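Local coordinates for protein putative ribose 5-phosphate isomerase (Leishmania infantum, PDB 6FXW) that probably interconverts ribose 5-phosphate and ribulose 5-phosphate in the pentose phosphate pathway, as a type B isomerase of the LacAB/RpiB family, at residues G87-L92 with N143-I148; N106-L111 with E128-T133. All coordinates share one frame; numbering follows the deposited sequence. Where two conformers were deposited one is given.

The four segments come along the chain in the order 87-92, 106-111, 128-133 and 143-148, so both halves of contact 2 fall between the two halves of contact 1. The centres of the two contacts lie about 12 Å apart. Strands 90-92 and 110-114 are parallel neighbours at one side of the sheet, joined where A91 N meets I110 O at 2.8 Å. Contact 2 sets helix 120-131 against strand 110-114, nearer the centre of the folded subunit; contact 1 brings the next helix, 139-155, to the approach of strand 90-92, farther out. R89 and H109, one from each contact, share a sulfate ion, so the two contacts meet at one anion site.

Contact 1: G87-L92 with N143-I148; sequences GIRAAL and NRVDKI. With SO4 (sulfate ion), chain C; SO4 (sulfate ion), chain B.
R89 carries its guanidinium group past V145, and the two side chains cross at about a right angle. CG1 of V145 sits over one face of the group, offset toward its rim and 3.4 Å from R89 CZ. This methyl is anti to the backbone N (chi1 168°), a position that turns it from helix 139-155 onto the arginine. Lower down, R89 CD meets I148 CD1 more loosely, at 4.4 Å. The arginine chain leaves extended and then bends at chi3 (-60°), bringing the guanidinium edge round to a sulfate. There R89 NH1 donates to O4 of the chain C sulfate at 2.9 Å, while R89 NH2 reaches its O1 over an equal length, both nearly straight. NE and NH2 are also held by the carbonyls of N106 and N107, which should fix the rotation of the flat group. H109 also donates to this ion.

One turn before I148, R144 extends away from R89, and its NH1 donates to O4 of the chain B sulfate at 3.0 Å. R140 and, from the second subunit, H14 and R116 bind the same ion, while D48 of that subunit pairs with R144 NE. This arrangement is consistent with the intersubunit phosphate pocket of type B isomerases. Across the contact itself the chemistry is apolar cover on a cation, implying that the polar edge of R89 is left to the anion and carbonyls.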
loop_
_atom_site.group_PDB
_atom_site.type_symbol
_atom_site.label_atom_id
_atom_site.label_comp_id
_atom_site.label_asym_id
_atom_site.label_seq_id
_atom_site.Cartn_x
_atom_site.Cartn_y
_atom_site.Cartn_z
ATOM N N GLY A 87 -1.612 2.435 -29.000
ATOM C CA GLY A 87 -2.085 3.759 -28.735
ATOM C C GLY A 87 -2.564 3.966 -27.282
ATOM O O GLY A 87 -3.027 5.041 -26.978
ATOM N N ILE A 88 -2.583 2.885 -26.490
ATOM C CA ILE A 88 -3.055 2.965 -25.106
ATOM C C ILE A 88 -1.934 2.808 -24.138
ATOM O O ILE A 88 -1.069 1.930 -24.291
ATOM C CB ILE A 88 -4.047 1.833 -24.837
ATOM C CG1 ILE A 88 -5.329 1.960 -25.666
ATOM C CG2 ILE A 88 -4.438 1.618 -23.332
ATOM C CD1 ILE A 88 -6.169 3.143 -25.316
ATOM N N ARG A 89 -1.928 3.651 -23.123
ATOM C CA ARG A 89 -1.046 3.497 -21.955
ATOM C C ARG A 89 -1.985 3.300 -20.765
ATOM O O ARG A 89 -2.815 4.172 -20.416
ATOM C CB ARG A 89 -0.218 4.733 -21.745
ATOM C CG ARG A 89 0.839 4.968 -22.868
ATOM C CD ARG A 89 1.735 6.205 -22.648
ATOM N NE ARG A 89 1.000 7.433 -22.576
ATOM C CZ ARG A 89 0.560 8.099 -23.670
ATOM N NH1 ARG A 89 0.838 7.616 -24.913
ATOM N NH2 ARG A 89 -0.162 9.189 -23.527
ATOM N N ALA A 90 -1.785 2.199 -20.071
ATOM C CA ALA A 90 -2.647 1.724 -18.947
ATOM C C ALA A 90 -1.791 1.625 -17.712
ATOM O O ALA A 90 -0.750 0.956 -17.693
ATOM C CB ALA A 90 -3.330 0.460 -19.269
ATOM N N ALA A 91 -2.227 2.280 -16.637
ATOM C CA ALA A 91 -1.448 2.363 -15.398
ATOM C C ALA A 91 -2.107 1.689 -14.235
ATOM O O ALA A 91 -3.229 2.102 -13.802
ATOM C CB ALA A 91 -1.233 3.811 -15.014
ATOM N N LEU A 92 -1.462 0.716 -13.655
ATOM C CA LEU A 92 -1.934 0.148 -12.395
ATOM C C LEU A 92 -1.608 1.108 -11.239
ATOM O O LEU A 92 -0.440 1.431 -11.023
ATOM C CB LEU A 92 -1.336 -1.239 -12.187
ATOM C CG LEU A 92 -1.914 -2.048 -11.024
ATOM C CD1 LEU A 92 -1.509 -3.496 -11.061
ATOM C CD2 LEU A 92 -1.233 -1.467 -9.721
ATOM N N ASN A 143 9.108 12.824 -23.546
ATOM C CA ASN A 143 10.021 12.157 -24.362
ATOM C C ASN A 143 10.048 10.644 -24.071
ATOM O O ASN A 143 10.209 9.805 -24.985
ATOM C CB ASN A 143 11.391 12.786 -24.174
ATOM C CG ASN A 143 12.390 12.206 -25.059
ATOM O OD1 ASN A 143 12.249 12.219 -26.315
ATOM N ND2 ASN A 143 13.451 11.621 -24.430
ATOM N N ARG A 144 9.894 10.310 -22.795
ATOM C CA ARG A 144 9.803 8.911 -22.437
ATOM C C ARG A 144 8.551 8.214 -22.997
ATOM O O ARG A 144 8.582 7.123 -23.537
ATOM C CB ARG A 144 9.905 8.735 -20.897
ATOM C CG ARG A 144 11.315 9.136 -20.388
ATOM C CD ARG A 144 11.356 9.491 -18.949
ATOM N NE ARG A 144 12.654 10.041 -18.613
ATOM C CZ ARG A 144 12.912 10.641 -17.505
ATOM N NH1 ARG A 144 11.992 10.825 -16.623
ATOM N NH2 ARG A 144 14.150 11.104 -17.241
ATOM N N VAL A 145 7.445 8.942 -22.896
ATOM C CA VAL A 145 6.209 8.489 -23.504
ATOM C C VAL A 145 6.431 8.263 -25.041
ATOM O O VAL A 145 5.924 7.275 -25.585
ATOM C CB VAL A 145 5.031 9.408 -23.159
ATOM C CG1 VAL A 145 3.826 9.133 -24.002
ATOM C CG2 VAL A 145 4.645 9.328 -21.663
ATOM N N ASP A 146 7.105 9.202 -25.697
ATOM C CA ASP A 146 7.353 9.019 -27.126
ATOM C C ASP A 146 8.159 7.779 -27.420
ATOM O O ASP A 146 7.970 7.102 -28.419
ATOM C CB ASP A 146 8.045 10.253 -27.719
ATOM C CG ASP A 146 7.161 11.470 -27.712
ATOM O OD1 ASP A 146 5.950 11.336 -27.677
ATOM O OD2 ASP A 146 7.757 12.580 -27.775
ATOM N N LYS A 147 9.097 7.449 -26.501
ATOM C CA LYS A 147 9.868 6.181 -26.641
ATOM C C LYS A 147 8.991 4.963 -26.525
ATOM O O LYS A 147 9.224 3.967 -27.163
ATOM C CB LYS A 147 11.099 6.133 -25.756
ATOM C CG LYS A 147 12.178 7.122 -26.156
ATOM C CD LYS A 147 13.375 7.066 -25.207
ATOM C CE LYS A 147 14.488 7.930 -25.807
ATOM N NZ LYS A 147 15.755 7.791 -25.009
ATOM N N ILE A 148 7.981 4.996 -25.641
ATOM C CA ILE A 148 7.016 3.902 -25.577
ATOM C C ILE A 148 6.309 3.757 -26.940
ATOM O O ILE A 148 6.115 2.618 -27.414
ATOM C CB ILE A 148 5.997 4.127 -24.465
ATOM C CG1 ILE A 148 6.658 4.189 -23.093
ATOM C CG2 ILE A 148 4.905 3.062 -24.454
ATOM C CD1 ILE A 148 5.763 4.558 -21.961
HETATM S S SO4 C . -1.508 10.052 -26.902
HETATM O O1 SO4 C . -1.446 10.785 -25.594
HETATM O O2 SO4 C . -2.928 9.512 -27.076
HETATM O O3 SO4 C . -1.201 11.061 -27.981
HETATM O O4 SO4 C . -0.486 8.982 -27.091
HETATM S S SO4 B . 12.659 12.205 -12.830
HETATM O O1 SO4 B . 12.705 13.628 -12.308
HETATM O O2 SO4 B . 13.678 11.406 -12.151
HETATM O O3 SO4 B . 11.211 11.765 -12.452
HETATM O O4 SO4 B . 12.912 12.303 -14.239
#

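Contact 2: N106-L111 with E128-T133; sequences NNAHIL and ETFLTT. With SO4 (sulfate ion), chain C.
The carbonyl oxygen T129 O is gripped from opposite faces of its plane by T132 N and by the hydroxyl of T133. The hydroxyl bond is the shorter, 2.7 Å from T133 OG1 to T129 O, and the donor stands 32° out of the carbonyl plane. A similar bond of 2.7 Å joins T132 OG1 to E128 O, so two threonine hydroxyls close back on carbonyls near the C-terminal end of helix 120-131.

From the same turn F130 reaches toward segment 106-111, its CG anti to the backbone N (chi1 -171°). L111 CB stands almost exactly over the ring centre, 3.5 Å from the centroid and 3° off the normal, a clear CH-pi contact. The two side chains run past each other in opposite directions, so L111 CD2 reaches back to the root of the ring, 4.0 Å from F130 CB, while CD1 lies by F130 CD1. This packing joins strand 110-114 to the helix that follows it, part of the parallel alpha/beta, Rossmann-like sheet architecture of the LacAB/RpiB family. At the far end of the ring, F130 CZ presses on the strand backbone, 3.4 Å from L111 N. A108 borders the ring near CE1 with its methyl, and T67, S102 and R103 also pack on the phenyl group.

H109 heads the other way from F130. Its NE2 donates to O2 of the chain C sulfate at 2.8 Å, with the oxygen in the plane of the imidazole, while ND1 accepts from the backbone N-H of R89.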
loop_
_atom_site.group_PDB
_atom_site.type_symbol
_atom_site.label_atom_id
_atom_site.label_comp_id
_atom_site.label_asym_id
_atom_site.label_seq_id
_atom_site.Cartn_x
_atom_site.Cartn_y
_atom_site.Cartn_z
ATOM N N ASN A 106 3.396 9.598 -16.925
ATOM C CA ASN A 106 3.137 8.608 -17.956
ATOM C C ASN A 106 1.938 8.937 -18.880
ATOM O O ASN A 106 1.749 8.242 -19.867
ATOM C CB ASN A 106 2.916 7.236 -17.358
ATOM C CG ASN A 106 3.959 6.860 -16.324
ATOM O OD1 ASN A 106 3.646 6.929 -15.131
ATOM N ND2 ASN A 106 5.204 6.579 -16.734
ATOM N N ASN A 107 1.250 10.041 -18.598
ATOM C CA ASN A 107 0.123 10.517 -19.352
ATOM C C ASN A 107 -0.776 9.345 -19.721
ATOM O O ASN A 107 -1.201 9.142 -20.878
ATOM C CB ASN A 107 0.609 11.251 -20.608
ATOM C CG ASN A 107 -0.497 12.054 -21.273
ATOM O OD1 ASN A 107 -1.596 12.166 -20.760
ATOM N ND2 ASN A 107 -0.188 12.566 -22.477
ATOM N N ALA A 108 -1.178 8.512 -18.750
ATOM C CA ALA A 108 -1.909 7.282 -19.019
ATOM C C ALA A 108 -3.352 7.545 -19.432
ATOM O O ALA A 108 -4.011 8.479 -18.906
ATOM C CB ALA A 108 -1.977 6.380 -17.782
ATOM N N HIS A 109 -3.815 6.798 -20.388
ATOM C CA HIS A 109 -5.228 6.810 -20.786
ATOM C C HIS A 109 -6.140 6.078 -19.892
ATOM O O HIS A 109 -7.329 6.423 -19.795
ATOM C CB HIS A 109 -5.422 6.176 -22.183
ATOM C CG HIS A 109 -4.559 6.744 -23.251
ATOM N ND1 HIS A 109 -3.284 6.232 -23.496
ATOM C CD2 HIS A 109 -4.736 7.783 -24.138
ATOM C CE1 HIS A 109 -2.728 6.934 -24.493
ATOM N NE2 HIS A 109 -3.575 7.889 -24.902
ATOM N N ILE A 110 -5.624 5.022 -19.250
ATOM C CA ILE A 110 -6.462 4.052 -18.483
ATOM C C ILE A 110 -5.863 3.863 -17.113
ATOM O O ILE A 110 -4.637 3.685 -16.990
ATOM C CB ILE A 110 -6.620 2.711 -19.220
ATOM C CG1 ILE A 110 -7.353 2.913 -20.599
ATOM C CG2 ILE A 110 -7.389 1.707 -18.338
ATOM C CD1 ILE A 110 -7.568 1.669 -21.361
ATOM N N LEU A 111 -6.717 3.943 -16.129
ATOM C CA LEU A 111 -6.421 3.648 -14.742
ATOM C C LEU A 111 -6.805 2.184 -14.538
ATOM O O LEU A 111 -7.982 1.816 -14.758
ATOM C CB LEU A 111 -7.238 4.524 -13.874
ATOM C CG LEU A 111 -7.386 4.157 -12.392
ATOM C CD1 LEU A 111 -5.994 4.190 -11.687
ATOM C CD2 LEU A 111 -8.413 5.069 -11.754
ATOM N N GLU A 128 -10.429 9.985 -8.143
ATOM C CA GLU A 128 -10.493 11.434 -8.184
ATOM C C GLU A 128 -9.168 12.054 -8.611
ATOM O O GLU A 128 -9.149 12.940 -9.433
ATOM C CB GLU A 128 -10.871 11.953 -6.833
ATOM C CG GLU A 128 -12.305 11.697 -6.490
ATOM C CD GLU A 128 -12.826 12.184 -5.156
ATOM O OE1 GLU A 128 -11.987 12.595 -4.330
ATOM O OE2 GLU A 128 -14.074 12.031 -4.933
ATOM N N THR A 129 -8.019 11.521 -8.166
ATOM C CA THR A 129 -6.717 12.016 -8.529
ATOM C C THR A 129 -6.439 11.763 -10.002
ATOM O O THR A 129 -5.976 12.615 -10.709
ATOM C CB THR A 129 -5.705 11.357 -7.650
ATOM O OG1 THR A 129 -6.056 11.662 -6.269
ATOM C CG2 THR A 129 -4.277 11.855 -8.006
ATOM N N PHE A 130 -6.688 10.540 -10.460
ATOM C CA PHE A 130 -6.421 10.210 -11.882
ATOM C C PHE A 130 -7.163 11.079 -12.846
ATOM O O PHE A 130 -6.640 11.531 -13.873
ATOM C CB PHE A 130 -6.769 8.734 -12.114
ATOM C CG PHE A 130 -6.363 8.199 -13.452
ATOM C CD1 PHE A 130 -5.101 7.689 -13.673
ATOM C CD2 PHE A 130 -7.250 8.198 -14.503
ATOM C CE1 PHE A 130 -4.717 7.131 -14.842
ATOM C CE2 PHE A 130 -6.855 7.674 -15.720
ATOM C CZ PHE A 130 -5.583 7.181 -15.919
ATOM N N LEU A 131 -8.444 11.296 -12.497
ATOM C CA LEU A 131 -9.269 12.139 -13.391
ATOM C C LEU A 131 -8.991 13.629 -13.368
ATOM O O LEU A 131 -9.449 14.348 -14.300
ATOM C CB LEU A 131 -10.746 11.944 -13.073
ATOM C CG LEU A 131 -11.325 10.546 -13.331
ATOM C CD1 LEU A 131 -12.817 10.382 -12.875
ATOM C CD2 LEU A 131 -11.106 10.084 -14.786
ATOM N N THR A 132 -8.314 14.114 -12.356
ATOM C CA THR A 132 -8.037 15.540 -12.254
ATOM C C THR A 132 -6.604 15.940 -12.388
ATOM O O THR A 132 -6.252 17.066 -12.029
ATOM C CB THR A 132 -8.584 16.072 -10.944
ATOM O OG1 THR A 132 -8.009 15.400 -9.797
ATOM C CG2 THR A 132 -10.096 15.808 -10.772
ATOM N N THR A 133 -5.722 15.054 -12.786
ATOM C CA THR A 133 -4.311 15.344 -12.897
ATOM C C THR A 133 -3.948 15.381 -14.386
ATOM O O THR A 133 -4.266 14.528 -15.166
ATOM C CB THR A 133 -3.424 14.334 -12.111
ATOM O OG1 THR A 133 -3.829 14.285 -10.758
ATOM C CG2 THR A 133 -1.957 14.710 -12.189
HETATM S S SO4 C . -1.508 10.052 -26.902
HETATM O O1 SO4 C . -1.446 10.785 -25.594
HETATM O O2 SO4 C . -2.928 9.512 -27.076
HETATM O O3 SO4 C . -1.201 11.061 -27.981
HETATM O O4 SO4 C . -0.486 8.982 -27.091
#